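Local coordinates for protein endoglucanase (Thermotoga maritima, PDB 1VHO) that probably acts as a metal-dependent aminopeptidase of the M42 family, binding two divalent metal cations per subunit, although the crystallised protein carries the name endoglucanase, at residues K100-T105 with I152-Q157; M116-L121 with F137-L142; G245-L250 with S302-Y307; H269-Q274 with A324-L329. All coordinates share one frame; numbering follows the deposited sequence.

Contact 1 of 4, residues K100-T105 with I152-Q157; sequences KVRIYT and IAVIDQ
Arg-102 and Val-154 form a hydrogen-bonded pair in the antiparallel ladder between strands 100-105 and 152-155, part of the smaller, mainly beta domain that M42 peptidases carry inserted in their catalytic domain. Arg-102 N reaches Val-154 O at 2.9 Å, and Val-154 N returns a bond to Arg-102 O at 3.0 Å. Further backbone bonds run from Tyr-104 N to Ile-152 O and, just past the strand end, from Asp-156 N to Lys-100 O.

On the face carrying Ile-103 and Ala-153, Ile-103 CG1 packs on Ala-153 CB at 3.7 Å; the small alanine suits a pair whose CA atoms are only 4.0 Å apart. On the other face Arg-102 CG lies 3.7 Å from Val-154 CG2. The arginine chain runs extended from CG to NE, and NH1 makes a salt bridge to the anti side of Asp-156 OD1 at 3.0 Å, the two planar groups turned 61° apart. Ile-155 O lies over one guanidinium face, while NH2 pairs with Asp-18. A leucine in place of Arg-102 would probably leave the carboxylates of Asp-156 and Asp-18 without the cation they share. Asp-156 OD2 meets Lys-100 NZ through a water.

Beyond the pair, strand 108-113 bonds to Val-101 and Ile-103 through Gly-112 and Glu-110, and strand 73-79 bonds to Ala-153 through Phe-73.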
# COMPACT_ATOMS: atom_id res chain seq x y z
N LYS A 100 8.62 16.41 7.69
CA LYS A 100 8.98 15.76 8.96
C LYS A 100 9.34 14.29 8.67
O LYS A 100 8.61 13.53 7.98
CB LYS A 100 7.80 15.78 9.94
CG LYS A 100 7.62 17.16 10.66
CD LYS A 100 6.35 17.16 11.55
CE LYS A 100 6.45 16.08 12.61
NZ LYS A 100 5.29 16.09 13.57
N VAL A 101 10.45 13.85 9.27
CA VAL A 101 10.93 12.51 9.16
C VAL A 101 11.32 11.96 10.54
O VAL A 101 11.54 12.72 11.47
CB VAL A 101 12.17 12.29 8.25
CG1 VAL A 101 11.79 12.49 6.80
CG2 VAL A 101 13.33 13.23 8.68
N ARG A 102 11.21 10.64 10.65
CA ARG A 102 11.63 9.97 11.88
C ARG A 102 12.70 8.96 11.46
O ARG A 102 12.50 8.23 10.49
CB ARG A 102 10.54 9.35 12.72
CG ARG A 102 9.60 8.39 11.96
CD ARG A 102 8.35 8.18 12.85
NE ARG A 102 7.45 7.15 12.35
CZ ARG A 102 6.09 7.28 12.44
NH1 ARG A 102 5.54 8.39 12.98
NH2 ARG A 102 5.31 6.29 12.07
N ILE A 103 13.83 8.96 12.18
CA ILE A 103 14.95 8.12 11.77
C ILE A 103 15.31 7.07 12.80
O ILE A 103 15.45 7.40 13.99
CB ILE A 103 16.20 9.04 11.54
CG1 ILE A 103 15.85 10.23 10.67
CG2 ILE A 103 17.31 8.18 10.89
CD1 ILE A 103 17.02 11.18 10.33
N TYR A 104 15.40 5.82 12.35
CA TYR A 104 15.75 4.74 13.25
C TYR A 104 17.25 4.75 13.49
O TYR A 104 18.03 4.63 12.54
CB TYR A 104 15.35 3.37 12.65
CG TYR A 104 13.83 3.24 12.73
CD1 TYR A 104 13.01 3.64 11.70
CD2 TYR A 104 13.27 2.70 13.89
CE1 TYR A 104 11.63 3.55 11.80
CE2 TYR A 104 11.89 2.54 13.99
CZ TYR A 104 11.09 3.01 12.95
OH TYR A 104 9.72 2.92 13.10
N THR A 105 17.66 4.90 14.74
CA THR A 105 19.09 4.88 15.08
C THR A 105 19.33 3.79 16.12
O THR A 105 18.43 3.18 16.72
CB THR A 105 19.56 6.23 15.66
OG1 THR A 105 19.09 6.40 17.03
CG2 THR A 105 19.03 7.38 14.81
N ILE A 152 17.84 4.43 8.76
CA ILE A 152 16.71 4.55 7.82
C ILE A 152 15.67 5.53 8.37
O ILE A 152 15.33 5.48 9.53
CB ILE A 152 16.06 3.18 7.65
CG1 ILE A 152 17.04 2.16 6.96
CG2 ILE A 152 14.74 3.25 6.86
CD1 ILE A 152 17.41 2.59 5.56
N ALA A 153 15.15 6.37 7.48
CA ALA A 153 14.13 7.35 7.88
C ALA A 153 12.84 7.11 7.10
O ALA A 153 12.89 6.58 6.00
CB ALA A 153 14.63 8.76 7.47
N VAL A 154 11.70 7.41 7.73
CA VAL A 154 10.43 7.33 7.02
C VAL A 154 9.72 8.67 7.32
O VAL A 154 10.18 9.42 8.17
CB VAL A 154 9.55 6.16 7.48
CG1 VAL A 154 10.22 4.80 7.11
CG2 VAL A 154 9.36 6.25 8.99
N ILE A 155 8.61 8.91 6.66
CA ILE A 155 7.83 10.13 6.94
C ILE A 155 7.24 10.04 8.33
O ILE A 155 6.75 9.01 8.80
CB ILE A 155 6.67 10.19 5.90
CG1 ILE A 155 7.26 10.54 4.53
CG2 ILE A 155 5.62 11.22 6.31
CD1 ILE A 155 7.91 11.87 4.47
N ASP A 156 7.34 11.15 9.09
CA ASP A 156 6.83 11.16 10.46
C ASP A 156 5.42 11.79 10.43
O ASP A 156 5.33 13.00 10.40
CB ASP A 156 7.75 11.95 11.37
CG ASP A 156 7.38 11.99 12.82
OD1 ASP A 156 6.50 11.22 13.30
OD2 ASP A 156 7.93 12.83 13.57
N GLN A 157 4.41 10.95 10.31
CA GLN A 157 3.02 11.43 10.24
C GLN A 157 2.11 10.52 11.07
O GLN A 157 2.17 9.29 10.90
CB GLN A 157 2.51 11.31 8.79
CG GLN A 157 1.06 11.82 8.57
CD GLN A 157 0.98 13.32 8.69
OE1 GLN A 157 1.88 14.08 8.32
NE2 GLN A 157 -0.15 13.88 9.19
O HOH W 1 6.49 14.30 15.36
O HOH W 2 3.57 15.00 11.68
O HOH W 3 9.67 14.75 12.69
O HOH W 4 2.77 7.44 13.08

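Contact 2 of 4, residues M116-L121 with F137-L142; sequences MLAPHL and FVDLSL
Asp-139 reaches across from the end of strand 137-139 to the loop at Met-116 to Ala-118, and its side chain touches something at every step. CG stands anti to the backbone N (chi1 -173°). CB lies 3.4 Å from Met-116 O, and CG comes within 3.7 Å of Ala-118 N. At the tip, OD2 accepts the amide of Ala-118 N at 2.8 Å in a nearly straight bond (177° at the hydrogen), the donor standing 49° above the carboxylate plane. OD2 also accepts a hydrogen bond from a water, which donates a second one to Ala-118 O. The other oxygen turns back on its own segment: OD1 accepts from Ser-141 N at 3.1 Å and from Ser-141 OG at 2.7 Å, and Gln-81 adds a further donor. With so many N-H and O-H groups pointing at it, the carboxylate is probably ionised, and an aspartate is short enough to serve both segments at once. A second water links Met-116 O to Asp-139 N.

Apolar groups flank this polar centre. Leu-117 CD2 meets the edge of the Phe-137 ring, 3.8 Å from CE1, and that ring also meets Phe-82 at a steep angle. Ala-118 CB, small enough to come close, lies 3.4 Å from Ser-141 OG and 3.8 Å from Leu-142 CD2. The methyl of Met-116, a selenomethionine, approaches Leu-142 too closely to be trusted in detail. The bond from Ser-141 N to Asp-139 OD1 closes an Asx turn, through which the edge strand 137-139 passes into the 3-10 turn 140-142.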
# COMPACT_ATOMS: atom_id res chain seq x y z
N MSE A 116 15.68 21.68 7.21
CA MSE A 116 15.63 22.69 8.20
C MSE A 116 17.01 22.93 8.83
O MSE A 116 17.59 22.01 9.35
CB MSE A 116 14.65 22.32 9.36
CG MSE A 116 14.51 23.53 10.33
SE MSE A 116 13.13 22.98 11.64
CE MSE A 116 14.16 21.97 12.79
N LEU A 117 17.44 24.19 8.91
CA LEU A 117 18.71 24.48 9.57
C LEU A 117 18.45 24.90 11.02
O LEU A 117 17.45 25.58 11.28
CB LEU A 117 19.38 25.74 8.91
CG LEU A 117 19.77 25.52 7.43
CD1 LEU A 117 20.25 26.82 6.79
CD2 LEU A 117 20.80 24.42 7.34
N ALA A 118 19.36 24.56 11.90
CA ALA A 118 19.28 25.03 13.29
C ALA A 118 19.51 26.56 13.25
O ALA A 118 20.18 27.04 12.32
CB ALA A 118 20.45 24.45 14.09
N PRO A 119 18.89 27.32 14.12
CA PRO A 119 19.08 28.77 14.14
C PRO A 119 20.55 29.13 14.03
O PRO A 119 21.36 28.67 14.81
CB PRO A 119 18.49 29.19 15.46
CG PRO A 119 17.42 28.13 15.75
CD PRO A 119 18.06 26.84 15.27
N HIS A 120 20.90 29.94 13.03
CA HIS A 120 22.28 30.37 12.85
C HIS A 120 22.30 31.60 11.92
O HIS A 120 21.57 31.62 10.92
CB HIS A 120 23.07 29.21 12.15
CG HIS A 120 24.52 29.59 12.06
ND1 HIS A 120 25.41 29.52 13.12
CD2 HIS A 120 25.21 30.18 11.02
CE1 HIS A 120 26.59 29.99 12.74
NE2 HIS A 120 26.50 30.38 11.49
N LEU A 121 23.02 32.65 12.29
CA LEU A 121 23.15 33.84 11.44
C LEU A 121 24.25 33.52 10.41
O LEU A 121 25.43 33.41 10.77
CB LEU A 121 23.50 35.10 12.19
CG LEU A 121 23.71 36.38 11.34
CD1 LEU A 121 22.47 36.76 10.56
CD2 LEU A 121 24.11 37.54 12.28
N PHE A 137 18.60 16.75 3.24
CA PHE A 137 19.45 16.64 4.41
C PHE A 137 18.72 16.97 5.71
O PHE A 137 17.63 17.53 5.68
CB PHE A 137 20.64 17.65 4.30
CG PHE A 137 20.28 19.08 4.42
CD1 PHE A 137 20.36 19.74 5.65
CD2 PHE A 137 19.81 19.81 3.34
CE1 PHE A 137 20.00 21.06 5.77
CE2 PHE A 137 19.44 21.14 3.43
CZ PHE A 137 19.53 21.78 4.67
N VAL A 138 19.36 16.64 6.82
CA VAL A 138 18.85 17.02 8.14
C VAL A 138 20.06 17.62 8.87
O VAL A 138 21.20 17.23 8.52
CB VAL A 138 18.19 15.92 8.95
CG1 VAL A 138 16.86 15.54 8.25
CG2 VAL A 138 19.06 14.70 9.20
N ASP A 139 19.81 18.61 9.70
CA ASP A 139 20.85 19.29 10.48
C ASP A 139 21.05 18.51 11.77
O ASP A 139 20.17 18.51 12.65
CB ASP A 139 20.43 20.74 10.73
CG ASP A 139 21.49 21.62 11.38
OD1 ASP A 139 22.31 21.09 12.16
OD2 ASP A 139 21.44 22.84 11.14
N LEU A 140 22.15 17.79 11.88
CA LEU A 140 22.51 16.95 13.01
C LEU A 140 22.65 17.64 14.34
O LEU A 140 22.47 17.01 15.40
CB LEU A 140 23.81 16.20 12.71
CG LEU A 140 23.75 14.81 12.10
CD1 LEU A 140 22.45 14.52 11.37
CD2 LEU A 140 24.94 14.60 11.18
N SER A 141 22.87 18.97 14.35
CA SER A 141 22.99 19.68 15.61
C SER A 141 21.64 19.73 16.31
O SER A 141 21.58 20.12 17.48
CB SER A 141 23.56 21.09 15.39
OG SER A 141 22.60 21.86 14.73
N LEU A 142 20.55 19.42 15.62
CA LEU A 142 19.21 19.38 16.16
C LEU A 142 18.85 18.01 16.73
O LEU A 142 17.78 17.90 17.34
CB LEU A 142 18.15 19.75 15.10
CG LEU A 142 18.22 21.21 14.62
CD1 LEU A 142 17.30 21.47 13.46
CD2 LEU A 142 17.94 22.19 15.75
O HOH W 5 17.02 19.39 9.85
O HOH W 6 22.27 25.55 11.27

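Contact 3 of 4, residues G245-L250 with S302-Y307; sequences GPVIGL and SIPLKY
Val-247 and Ser-302 face each other as an antiparallel hydrogen-bonded pair, and the packing is firmest here and toward Pro-304. Val-247 N gives a bond to Ser-302 O at 2.7 Å, and Ser-302 N answers to Val-247 O at 2.9 Å. Val-247 CG2, anti to the carbonyl carbon, leans toward the proline ring and stops 3.9 Å from Pro-304 CG. That same CG sits 3.4 Å from Gly-245 O. Pro-246 CA makes a C-H···O contact with Ser-302 O at 3.4 Å. Gly-245 has a positive phi of 105°, where a CB would collide with the preceding carbonyl.

The pair belongs to the mixed eight-stranded sheet of the catalytic domain, where strand 247-249 lies between 297-304 and 274-276. Ser-302 lies beside Asp-227, a predicted zinc ligand, so its strand borders the probable metal site.

The contact is looser, though still buried, around Val-247 O and Ser-302 OG. The side chains of Val-247 and Ser-302 approach no nearer than CB to CB, 4.1 Å, and a single water bridges the two residues, donating to Val-247 O at 2.8 Å and accepting from Ser-302 OG.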
# COMPACT_ATOMS: atom_id res chain seq x y z
N GLY A 245 -17.06 5.00 -4.50
CA GLY A 245 -16.77 3.59 -4.76
C GLY A 245 -15.43 3.26 -5.37
O GLY A 245 -14.67 4.11 -5.89
N PRO A 246 -15.08 1.97 -5.36
CA PRO A 246 -13.86 1.46 -5.93
C PRO A 246 -13.90 1.67 -7.45
O PRO A 246 -14.98 1.80 -8.05
CB PRO A 246 -13.79 0.00 -5.56
CG PRO A 246 -15.18 -0.39 -5.21
CD PRO A 246 -15.89 0.86 -4.76
N VAL A 247 -12.71 1.82 -7.98
CA VAL A 247 -12.54 2.17 -9.39
C VAL A 247 -12.06 1.00 -10.23
O VAL A 247 -10.97 0.44 -10.08
CB VAL A 247 -11.51 3.31 -9.52
CG1 VAL A 247 -11.48 3.81 -10.98
CG2 VAL A 247 -11.82 4.46 -8.57
N ILE A 248 -12.95 0.60 -11.16
CA ILE A 248 -12.63 -0.52 -12.02
C ILE A 248 -11.68 -0.08 -13.14
O ILE A 248 -12.09 0.84 -13.87
CB ILE A 248 -13.95 -1.03 -12.71
CG1 ILE A 248 -14.94 -1.48 -11.63
CG2 ILE A 248 -13.60 -2.13 -13.70
CD1 ILE A 248 -14.33 -2.56 -10.72
N GLY A 249 -10.53 -0.70 -13.26
CA GLY A 249 -9.58 -0.42 -14.34
C GLY A 249 -10.11 -1.09 -15.62
O GLY A 249 -10.50 -2.26 -15.63
N LEU A 250 -10.04 -0.35 -16.74
CA LEU A 250 -10.54 -0.94 -18.00
C LEU A 250 -9.46 -0.93 -19.07
O LEU A 250 -9.77 -0.83 -20.27
CB LEU A 250 -11.76 -0.12 -18.46
CG LEU A 250 -12.98 -0.22 -17.55
CD1 LEU A 250 -14.03 0.83 -17.87
CD2 LEU A 250 -13.58 -1.63 -17.62
N SER A 302 -9.10 -0.18 -7.97
CA SER A 302 -8.44 0.84 -7.20
C SER A 302 -9.31 1.59 -6.21
O SER A 302 -10.50 1.80 -6.43
CB SER A 302 -7.85 1.93 -8.16
OG SER A 302 -6.83 1.32 -8.97
N ILE A 303 -8.63 2.03 -5.13
CA ILE A 303 -9.29 2.87 -4.12
C ILE A 303 -8.98 4.34 -4.43
O ILE A 303 -7.80 4.68 -4.65
CB ILE A 303 -8.71 2.49 -2.74
CG1 ILE A 303 -9.24 1.12 -2.28
CG2 ILE A 303 -9.08 3.56 -1.69
CD1 ILE A 303 -10.74 0.99 -2.11
N PRO A 304 -9.96 5.22 -4.50
CA PRO A 304 -9.75 6.64 -4.76
C PRO A 304 -8.89 7.22 -3.62
O PRO A 304 -9.15 6.91 -2.45
CB PRO A 304 -11.13 7.29 -4.66
CG PRO A 304 -12.06 6.13 -5.02
CD PRO A 304 -11.41 4.94 -4.30
N LEU A 305 -7.87 7.94 -4.00
CA LEU A 305 -7.01 8.54 -2.93
C LEU A 305 -6.69 9.95 -3.33
O LEU A 305 -6.38 10.22 -4.50
CB LEU A 305 -5.78 7.63 -2.81
CG LEU A 305 -4.68 8.01 -1.82
CD1 LEU A 305 -3.90 6.75 -1.48
CD2 LEU A 305 -3.73 9.07 -2.41
N LYS A 306 -6.73 10.89 -2.40
CA LYS A 306 -6.39 12.28 -2.75
C LYS A 306 -5.06 12.64 -2.15
O LYS A 306 -4.67 12.12 -1.09
CB LYS A 306 -7.55 13.13 -2.20
CG LYS A 306 -7.69 14.52 -2.81
CD LYS A 306 -8.95 15.19 -2.25
CE LYS A 306 -9.50 16.23 -3.20
NZ LYS A 306 -8.74 17.51 -3.16
N TYR A 307 -4.28 13.52 -2.78
CA TYR A 307 -3.00 14.00 -2.26
C TYR A 307 -1.94 12.90 -2.31
O TYR A 307 -1.13 12.68 -1.42
CB TYR A 307 -3.08 14.66 -0.88
CG TYR A 307 -4.25 15.63 -0.78
CD1 TYR A 307 -4.36 16.74 -1.59
CD2 TYR A 307 -5.28 15.34 0.13
CE1 TYR A 307 -5.47 17.58 -1.48
CE2 TYR A 307 -6.38 16.16 0.24
CZ TYR A 307 -6.47 17.27 -0.59
OH TYR A 307 -7.57 18.08 -0.47
O HOH W 7 -8.43 0.77 -11.19

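Contact 4 of 4, residues H269-Q274 with A324-L329; sequences HNVSLQ and ARLLSL. With SO4 (sulfate ion), chain D.
Arg-325 and His-269 supply the polar part of the contact. Both terminal nitrogens of the arginine converge on one acceptor: NH1 and NH2 each bond His-269 O at 3.1 Å, with the oxygen close to the guanidinium plane. The chain bends at chi3 (76°), which places NE, and NE forms a salt bridge with Glu-322. His-269 follows directly on helix 256-268, which a Schellman motif ends with Asn-270 at its positive-phi position, a place asparagine accepts readily. The positive guanidinium at the C-terminal end of helix 256-268 would probably interact favourably with the helix dipole. An alanine in place of Arg-325 would probably leave His-269 O without these two donors and Glu-322 without its ionic mate.

A sulfate ion, probably from the crystallisation liquor, joins the two side chains: NH1 of Arg-325 holds its O3 at 2.8 Å, and ND1 of His-269 bonds its O2 at a distance too short to take literally. The anion suits a site lined by an arginine and a histidine.

The remaining contacts are made by carbon groups. Leu-329 lies over the face of the His-269 ring in a CH-pi contact, CD2 3.9 Å from the ring centre, while Leu-329 CD1 is 3.5 Å from His-269 CG. Val-271 CG2 lies over one guanidinium face, toward its rim, 3.5 Å from Arg-325 NH2. Leu-273 CD2 meets Leu-326 CD2 at 3.9 Å, the side chains crossing at about a right angle.

Helix 317-333 thus packs through Leu-326 and Leu-329 on helix 256-268, while Ala-324 and Ser-328 touch helix 171-187 and Leu-327 touches strand 222-229.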
# COMPACT_ATOMS: atom_id res chain seq x y z
N HIS A 269 -25.46 -6.68 -5.92
CA HIS A 269 -25.32 -6.34 -4.52
C HIS A 269 -25.25 -4.87 -4.20
O HIS A 269 -24.89 -4.53 -3.08
CB HIS A 269 -24.10 -7.09 -3.93
CG HIS A 269 -24.41 -8.57 -3.97
ND1 HIS A 269 -25.08 -9.16 -2.90
CD2 HIS A 269 -24.20 -9.54 -4.89
CE1 HIS A 269 -25.26 -10.44 -3.18
NE2 HIS A 269 -24.75 -10.68 -4.37
N ASN A 270 -25.64 -3.97 -5.11
CA ASN A 270 -25.69 -2.54 -4.89
C ASN A 270 -24.35 -1.94 -4.45
O ASN A 270 -24.25 -1.14 -3.51
CB ASN A 270 -26.83 -2.25 -3.88
CG ASN A 270 -28.15 -2.82 -4.41
OD1 ASN A 270 -28.62 -2.45 -5.48
ND2 ASN A 270 -28.77 -3.77 -3.70
N VAL A 271 -23.27 -2.42 -5.07
CA VAL A 271 -21.95 -1.88 -4.77
C VAL A 271 -21.72 -0.75 -5.83
O VAL A 271 -21.64 -1.12 -6.98
CB VAL A 271 -20.80 -2.88 -4.86
CG1 VAL A 271 -19.49 -2.13 -4.52
CG2 VAL A 271 -20.92 -4.02 -3.83
N SER A 272 -21.64 0.49 -5.37
CA SER A 272 -21.43 1.62 -6.28
C SER A 272 -20.00 1.56 -6.80
O SER A 272 -19.07 1.37 -5.97
CB SER A 272 -21.69 2.95 -5.57
OG SER A 272 -23.10 3.02 -5.27
N LEU A 273 -19.78 1.78 -8.06
CA LEU A 273 -18.43 1.68 -8.63
C LEU A 273 -18.11 2.90 -9.48
O LEU A 273 -19.02 3.62 -9.91
CB LEU A 273 -18.37 0.47 -9.59
CG LEU A 273 -18.53 -0.95 -8.99
CD1 LEU A 273 -18.54 -1.99 -10.10
CD2 LEU A 273 -17.40 -1.25 -8.00
N GLN A 274 -16.81 3.09 -9.71
CA GLN A 274 -16.38 4.17 -10.62
C GLN A 274 -15.51 3.46 -11.65
O GLN A 274 -15.30 2.25 -11.48
CB GLN A 274 -15.56 5.21 -9.84
CG GLN A 274 -16.39 5.99 -8.85
CD GLN A 274 -15.64 7.05 -8.09
OE1 GLN A 274 -15.66 8.20 -8.52
NE2 GLN A 274 -15.01 6.74 -6.94
N ALA A 324 -13.93 -4.31 -0.22
CA ALA A 324 -13.79 -5.63 0.41
C ALA A 324 -15.12 -6.42 0.33
O ALA A 324 -15.09 -7.63 0.14
CB ALA A 324 -13.44 -5.41 1.89
N ARG A 325 -16.24 -5.74 0.49
CA ARG A 325 -17.55 -6.42 0.38
C ARG A 325 -17.69 -7.02 -1.00
O ARG A 325 -18.06 -8.19 -1.18
CB ARG A 325 -18.70 -5.41 0.68
CG ARG A 325 -20.09 -6.09 0.71
CD ARG A 325 -21.13 -5.18 1.34
NE ARG A 325 -21.60 -4.09 0.48
CZ ARG A 325 -22.59 -4.22 -0.41
NH1 ARG A 325 -23.25 -5.38 -0.58
NH2 ARG A 325 -22.93 -3.18 -1.15
N LEU A 326 -17.38 -6.23 -2.05
CA LEU A 326 -17.44 -6.76 -3.41
C LEU A 326 -16.51 -7.93 -3.61
O LEU A 326 -16.90 -8.93 -4.24
CB LEU A 326 -16.96 -5.63 -4.39
CG LEU A 326 -16.89 -6.07 -5.86
CD1 LEU A 326 -18.25 -6.63 -6.32
CD2 LEU A 326 -16.50 -4.86 -6.75
N LEU A 327 -15.25 -7.86 -3.13
CA LEU A 327 -14.31 -8.95 -3.34
C LEU A 327 -14.78 -10.24 -2.62
O LEU A 327 -14.61 -11.34 -3.16
CB LEU A 327 -12.86 -8.67 -2.87
CG LEU A 327 -12.12 -7.52 -3.57
CD1 LEU A 327 -10.67 -7.42 -3.06
CD2 LEU A 327 -12.12 -7.73 -5.07
N SER A 328 -15.35 -10.08 -1.44
CA SER A 328 -15.89 -11.25 -0.72
C SER A 328 -17.04 -11.83 -1.58
O SER A 328 -17.14 -13.06 -1.70
CB SER A 328 -16.33 -10.92 0.68
OG SER A 328 -17.50 -10.10 0.79
N LEU A 329 -17.88 -11.03 -2.18
CA LEU A 329 -18.98 -11.49 -3.04
C LEU A 329 -18.47 -12.15 -4.30
O LEU A 329 -19.07 -13.11 -4.80
CB LEU A 329 -19.98 -10.36 -3.32
CG LEU A 329 -20.74 -9.91 -2.07
CD1 LEU A 329 -21.40 -8.54 -2.25
CD2 LEU A 329 -21.80 -10.96 -1.71
S SO4 D . -24.93 -8.10 0.62
O1 SO4 D . -25.80 -7.20 1.48
O2 SO4 D . -25.39 -7.89 -0.79
O3 SO4 D . -23.50 -7.74 0.83
O4 SO4 D . -25.18 -9.52 1.04

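Overall arrangement
From the N terminus, strand 100-105 opens the loop that contact 1 closes at residues 152-157, and contact 2 is nested within it. Both reach the same antiparallel sheet of the smaller domain; their centres are about 16 Å apart, and they touch where Val-101 and Ile-103 pack on Val-138. The chain then returns to the catalytic domain. Residues 245-250 open contact 3 and residues 269-274 open contact 4 before 302-307 closes the first and 324-329 the second, so these two loops cross. They touch where Pro-246 and Gln-274 probably share a backbone hydrogen bond, linking strands 247-249 and 274-276, while contact 4 joins the loop before 274-276 to helix 317-333.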